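Local coordinates for protein 5-ketofructose reductase (Gluconobacter sp., PDB 7COK) that probably catalyses the reduction of 5-ketofructose with a nicotinamide cofactor, as a member of a novel class in the shikimate dehydrogenase family, at residues S115-V119 / C243-D247; D192-T198 / T220-I226. Numbering follows the deposited sequence.

Contact 1. Residues S115-V119 / C243-D247; sequences SLKTV and CTTLD
Helix 110-117 brings its C-terminal end against one side of the extended segment 243-247, whose short strand 245-246 is the last of the parallel sheet. Ser115, still helical, comes level with Leu246 (CA to CA 6.7 Å). Its OG lies 2.6 Å from a water that donates to Asp247 O at 2.7 Å, so one water bridges the Ser115 hydroxyl and the Asp247 carbonyl just past the strand, and Ser115 O sits 3.7 Å from Leu246 CD2. Leu116 has CB directed away, yet its CA is 3.8 Å from Leu246 CD1 and, in the t rotamer, its CD1 is 4.1 Å from the same methyl. Here a helix packs on the edge strand of the Rossmann-type domain, which in this family binds the nicotinamide cofactor and probably does so here; Leu246 (chi1 m, chi2 t) fills the gap, buried against Leu116 and Val221. Thr118, chi1 p, turns its OG1 back to donate to Ser115 O at 2.6 Å. Val119, in the loop after the helix, is level with Thr244 (CA to CA 8.0 Å): its CG1 touches Thr244 CG2 at 3.7 Å and its CG2 lies 4.0 Å from Leu246 CD1. Beyond the strand, Asp247 N-caps helix 248-264, its OD1 accepting from Gly250 N.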
loop_
_atom_site.group_PDB
_atom_site.type_symbol
_atom_site.label_atom_id
_atom_site.label_comp_id
_atom_site.label_asym_id
_atom_site.label_seq_id
_atom_site.Cartn_x
_atom_site.Cartn_y
_atom_site.Cartn_z
ATOM N N SER A 115 12.348 -2.591 -26.358
ATOM C CA SER A 115 12.737 -3.878 -26.951
ATOM C C SER A 115 13.311 -3.700 -28.365
ATOM O O SER A 115 14.350 -4.286 -28.703
ATOM C CB SER A 115 11.547 -4.829 -26.993
ATOM O OG SER A 115 11.188 -5.276 -25.672
ATOM N N LEU A 116 12.633 -2.874 -29.176
ATOM C CA LEU A 116 13.053 -2.606 -30.563
ATOM C C LEU A 116 14.477 -2.057 -30.605
ATOM O O LEU A 116 15.310 -2.531 -31.388
ATOM C CB LEU A 116 12.087 -1.634 -31.264
ATOM C CG LEU A 116 12.405 -1.437 -32.758
ATOM C CD1 LEU A 116 12.217 -2.718 -33.561
ATOM C CD2 LEU A 116 11.618 -0.275 -33.342
ATOM N N LYS A 117 14.746 -1.085 -29.738
ATOM C CA LYS A 117 16.034 -0.399 -29.698
ATOM C C LYS A 117 17.220 -1.318 -29.379
ATOM O O LYS A 117 18.367 -0.978 -29.712
ATOM C CB LYS A 117 15.965 0.798 -28.759
ATOM C CG LYS A 117 15.239 1.973 -29.406
ATOM C CD LYS A 117 14.992 3.132 -28.464
ATOM C CE LYS A 117 14.526 4.361 -29.214
ATOM N NZ LYS A 117 14.485 5.552 -28.320
ATOM N N THR A 118 16.957 -2.487 -28.788
ATOM C CA THR A 118 18.030 -3.489 -28.604
ATOM C C THR A 118 18.504 -4.098 -29.920
ATOM O O THR A 118 19.582 -4.713 -29.964
ATOM C CB THR A 118 17.663 -4.645 -27.633
ATOM O OG1 THR A 118 16.606 -5.425 -28.180
ATOM C CG2 THR A 118 17.252 -4.120 -26.259
ATOM N N VAL A 119 17.702 -3.986 -30.976
ATOM C CA VAL A 119 18.073 -4.622 -32.253
ATOM C C VAL A 119 18.291 -3.644 -33.407
ATOM O O VAL A 119 19.094 -3.920 -34.299
ATOM C CB VAL A 119 17.126 -5.786 -32.646
ATOM C CG1 VAL A 119 17.187 -6.897 -31.597
ATOM C CG2 VAL A 119 15.691 -5.318 -32.845
ATOM N N CYS A 243 14.357 -14.731 -38.928
ATOM C CA CYS A 243 14.077 -13.381 -38.432
ATOM C C CYS A 243 14.495 -13.135 -36.988
ATOM O O CYS A 243 14.414 -14.031 -36.134
ATOM C CB CYS A 243 12.578 -13.083 -38.567
ATOM S SG CYS A 243 12.011 -13.060 -40.280
ATOM N N THR A 244 14.921 -11.901 -36.725
ATOM C CA THR A 244 15.138 -11.428 -35.363
ATOM C C THR A 244 13.762 -11.188 -34.761
ATOM O O THR A 244 12.937 -10.510 -35.380
ATOM C CB THR A 244 15.953 -10.129 -35.368
ATOM O OG1 THR A 244 17.263 -10.405 -35.864
ATOM C CG2 THR A 244 16.087 -9.545 -33.954
ATOM N N THR A 245 13.521 -11.763 -33.583
ATOM C CA THR A 245 12.214 -11.649 -32.894
ATOM C C THR A 245 12.267 -10.951 -31.534
ATOM O O THR A 245 13.261 -11.032 -30.804
ATOM C CB THR A 245 11.546 -13.019 -32.691
ATOM O OG1 THR A 245 12.391 -13.853 -31.879
ATOM C CG2 THR A 245 11.282 -13.728 -34.039
ATOM N N LEU A 246 11.163 -10.279 -31.200
ATOM C CA LEU A 246 11.003 -9.617 -29.916
ATOM C C LEU A 246 9.718 -10.029 -29.251
ATOM O O LEU A 246 8.636 -9.818 -29.786
ATOM C CB LEU A 246 11.046 -8.092 -30.085
ATOM C CG LEU A 246 12.313 -7.591 -30.785
ATOM C CD1 LEU A 246 12.135 -6.171 -31.289
ATOM C CD2 LEU A 246 13.499 -7.697 -29.856
ATOM N N ASP A 247 9.831 -10.571 -28.047
ATOM C CA ASP A 247 8.677 -11.110 -27.352
ATOM C C ASP A 247 7.970 -10.136 -26.396
ATOM O O ASP A 247 8.549 -9.142 -25.918
ATOM C CB ASP A 247 9.071 -12.405 -26.641
ATOM C CG ASP A 247 9.869 -12.149 -25.397
ATOM O OD1 ASP A 247 9.247 -11.900 -24.336
ATOM O OD2 ASP A 247 11.110 -12.207 -25.469
HETATM O O HOH W 1 10.986 -7.905 -25.870
#

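Contact 2. Residues D192-T198 / T220-I226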
loop_
_atom_site.group_PDB
_atom_site.type_symbol
_atom_site.label_atom_id
_atom_site.label_comp_id
_atom_site.label_asym_id
_atom_site.label_seq_id
_atom_site.Cartn_x
_atom_site.Cartn_y
_atom_site.Cartn_z
ATOM N N ASP A 192 10.213 -3.141 -42.727
ATOM C CA ASP A 192 11.367 -3.320 -41.843
ATOM C C ASP A 192 10.991 -4.028 -40.555
ATOM O O ASP A 192 11.765 -4.811 -40.008
ATOM C CB ASP A 192 11.987 -1.954 -41.517
ATOM C CG ASP A 192 12.553 -1.251 -42.742
ATOM O OD1 ASP A 192 13.388 -1.859 -43.454
ATOM O OD2 ASP A 192 12.161 -0.083 -42.983
ATOM N N ILE A 193 9.784 -3.755 -40.067
ATOM C CA ILE A 193 9.345 -4.219 -38.757
ATOM C C ILE A 193 7.891 -4.675 -38.874
ATOM O O ILE A 193 7.051 -3.941 -39.419
ATOM C CB ILE A 193 9.422 -3.083 -37.699
ATOM C CG1 ILE A 193 10.854 -2.541 -37.578
ATOM C CG2 ILE A 193 8.873 -3.539 -36.343
ATOM C CD1 ILE A 193 10.929 -1.136 -37.017
ATOM N N LEU A 194 7.597 -5.865 -38.378
ATOM C CA LEU A 194 6.238 -6.396 -38.276
ATOM C C LEU A 194 5.880 -6.643 -36.814
ATOM O O LEU A 194 6.604 -7.327 -36.106
ATOM C CB LEU A 194 6.112 -7.686 -39.085
ATOM C CG LEU A 194 4.793 -8.456 -38.977
ATOM C CD1 LEU A 194 3.669 -7.647 -39.608
ATOM C CD2 LEU A 194 4.872 -9.788 -39.707
ATOM N N ILE A 195 4.756 -6.088 -36.367
ATOM C CA ILE A 195 4.350 -6.187 -34.982
ATOM C C ILE A 195 2.955 -6.768 -34.881
ATOM O O ILE A 195 2.011 -6.216 -35.471
ATOM C CB ILE A 195 4.301 -4.787 -34.311
ATOM C CG1 ILE A 195 5.599 -3.996 -34.543
ATOM C CG2 ILE A 195 3.995 -4.930 -32.823
ATOM C CD1 ILE A 195 5.452 -2.515 -34.283
ATOM N N ASN A 196 2.799 -7.862 -34.138
ATOM C CA ASN A 196 1.471 -8.313 -33.795
ATOM C C ASN A 196 0.940 -7.588 -32.570
ATOM O O ASN A 196 1.479 -7.758 -31.473
ATOM C CB ASN A 196 1.436 -9.803 -33.512
ATOM C CG ASN A 196 0.078 -10.223 -33.030
ATOM O OD1 ASN A 196 -0.908 -9.983 -33.714
ATOM N ND2 ASN A 196 -0.001 -10.713 -31.809
ATOM N N ALA A 197 -0.170 -6.860 -32.733
ATOM C CA ALA A 197 -0.851 -6.221 -31.605
ATOM C C ALA A 197 -2.236 -6.831 -31.361
ATOM O O ALA A 197 -3.067 -6.254 -30.662
ATOM C CB ALA A 197 -0.926 -4.724 -31.859
ATOM N N THR A 198 -2.464 -8.009 -31.928
ATOM C CA THR A 198 -3.713 -8.741 -31.692
ATOM C C THR A 198 -3.559 -9.635 -30.476
ATOM O O THR A 198 -2.451 -9.825 -29.950
ATOM C CB THR A 198 -4.168 -9.609 -32.905
ATOM O OG1 THR A 198 -3.360 -10.797 -32.988
ATOM C CG2 THR A 198 -4.142 -8.801 -34.230
ATOM N N THR A 220 13.601 -8.675 -41.706
ATOM C CA THR A 220 12.438 -8.079 -41.037
ATOM C C THR A 220 12.493 -8.407 -39.558
ATOM O O THR A 220 12.669 -9.564 -39.172
ATOM C CB THR A 220 11.117 -8.596 -41.614
ATOM O OG1 THR A 220 11.158 -8.529 -43.040
ATOM C CG2 THR A 220 9.940 -7.734 -41.117
ATOM N N VAL A 221 12.346 -7.374 -38.734
ATOM C CA VAL A 221 12.250 -7.527 -37.280
ATOM C C VAL A 221 10.787 -7.843 -36.964
ATOM O O VAL A 221 9.895 -7.126 -37.401
ATOM C CB VAL A 221 12.741 -6.256 -36.562
ATOM C CG1 VAL A 221 12.579 -6.382 -35.050
ATOM C CG2 VAL A 221 14.197 -6.009 -36.913
ATOM N N VAL A 222 10.553 -8.923 -36.224
ATOM C CA VAL A 222 9.193 -9.393 -35.956
ATOM C C VAL A 222 8.964 -9.360 -34.443
ATOM O O VAL A 222 9.718 -9.946 -33.674
ATOM C CB VAL A 222 8.956 -10.806 -36.532
ATOM C CG1 VAL A 222 7.515 -11.209 -36.343
ATOM C CG2 VAL A 222 9.300 -10.885 -38.011
ATOM N N ALA A 223 7.902 -8.672 -34.026
ATOM C CA ALA A 223 7.599 -8.468 -32.600
ATOM C C ALA A 223 6.163 -8.889 -32.305
ATOM O O ALA A 223 5.288 -8.815 -33.180
ATOM C CB ALA A 223 7.817 -7.016 -32.238
ATOM N N ASP A 224 5.925 -9.277 -31.072
ATOM C CA ASP A 224 4.607 -9.685 -30.628
ATOM C C ASP A 224 4.351 -9.128 -29.239
ATOM O O ASP A 224 5.143 -9.315 -28.330
ATOM C CB ASP A 224 4.527 -11.209 -30.603
ATOM C CG ASP A 224 3.108 -11.734 -30.569
ATOM O OD1 ASP A 224 2.147 -11.023 -30.185
ATOM O OD2 ASP A 224 2.930 -12.888 -30.957
ATOM N N VAL A 225 3.228 -8.429 -29.072
ATOM C CA VAL A 225 2.841 -7.882 -27.751
ATOM C C VAL A 225 2.371 -8.933 -26.737
ATOM O O VAL A 225 2.378 -8.681 -25.524
ATOM C CB VAL A 225 1.771 -6.757 -27.851
ATOM C CG1 VAL A 225 2.213 -5.678 -28.836
ATOM C CG2 VAL A 225 0.394 -7.314 -28.221
ATOM N N ILE A 226 1.950 -10.100 -27.230
ATOM C CA ILE A 226 1.489 -11.171 -26.341
ATOM C C ILE A 226 2.603 -11.616 -25.370
ATOM O O ILE A 226 3.682 -11.964 -25.807
ATOM C CB ILE A 226 0.954 -12.351 -27.184
ATOM C CG1 ILE A 226 -0.370 -11.954 -27.877
ATOM C CG2 ILE A 226 0.801 -13.611 -26.334
ATOM C CD1 ILE A 226 -0.778 -12.876 -29.013
#
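Strands 193-196 and 221-224 run parallel, their axes 4.6 Å apart and inclined by 14°, in a regular ladder of backbone hydrogen bonds: Val221 N to Asp192 O 2.9 Å, Leu194 N to Val221 O, Ala223 N to Leu194 O and Asn196 N to Ala223 O each 2.8 Å, and Val225 N to Asn196 O 3.0 Å. Ile193 and Ile195, both chi1 m and chi2 t, share a face with Val221 (t) and Ala223; Ile193 CG1 lies 4.3 Å from Val221 CB and Ile195 CG2 4.4 Å from Ala223 CB. Leu116 and Phe112 of helix 110-117 pack on this face. On the other, Leu194 and Val222, both chi1 t, meet Phe234 of helix 233-240. These are inner strands of the parallel sheet in the Rossmann-type domain, and at their C-terminal ends Asn196 and Asp224 bring polar side chains together. Asn196 (chi1 t) directs ND2 to Asp224 OD1 at 2.7 Å, while its OD1 receives Thr198 N at 3.1 Å, an Asx turn, and Thr198 OG1 at 2.7 Å. Asp224, also t, forms a second Asx turn through OD1 and Ile226 N (3.1 Å); its OD2 is hydrogen-bonded to Thr232 OG1. At the last rung, Val225 (m) sets CG2 3.8 Å from Ala197 CA, and the end of Ile226 swings in so that CD1 lies 3.6 Å from Thr198 O.

Overall arrangement
The two contacts have centres 9 Å apart and meet within one parallel sheet, ordered 175-180, 150-155, 126-130, 193-196, 221-224, 245-246. Along the chain contact 2 is nested inside the loop closed by contact 1: helix 110-117 comes first, then strands 193-196 and 221-224, then strand 245-246. Strand 221-224 links them, with Leu246 N to Val222 O at 2.9 Å and Thr244 O to Val222 N at 3.0 Å, both probable hydrogen bonds. Leu116 of helix 110-117 touches Ile193, Val221 and Leu246, one residue from each of three neighbouring strands. Together the contacts build the side of the probably nucleotide-binding Rossmann-type sheet beyond strand 126-130, with helix 110-117 laid on one face.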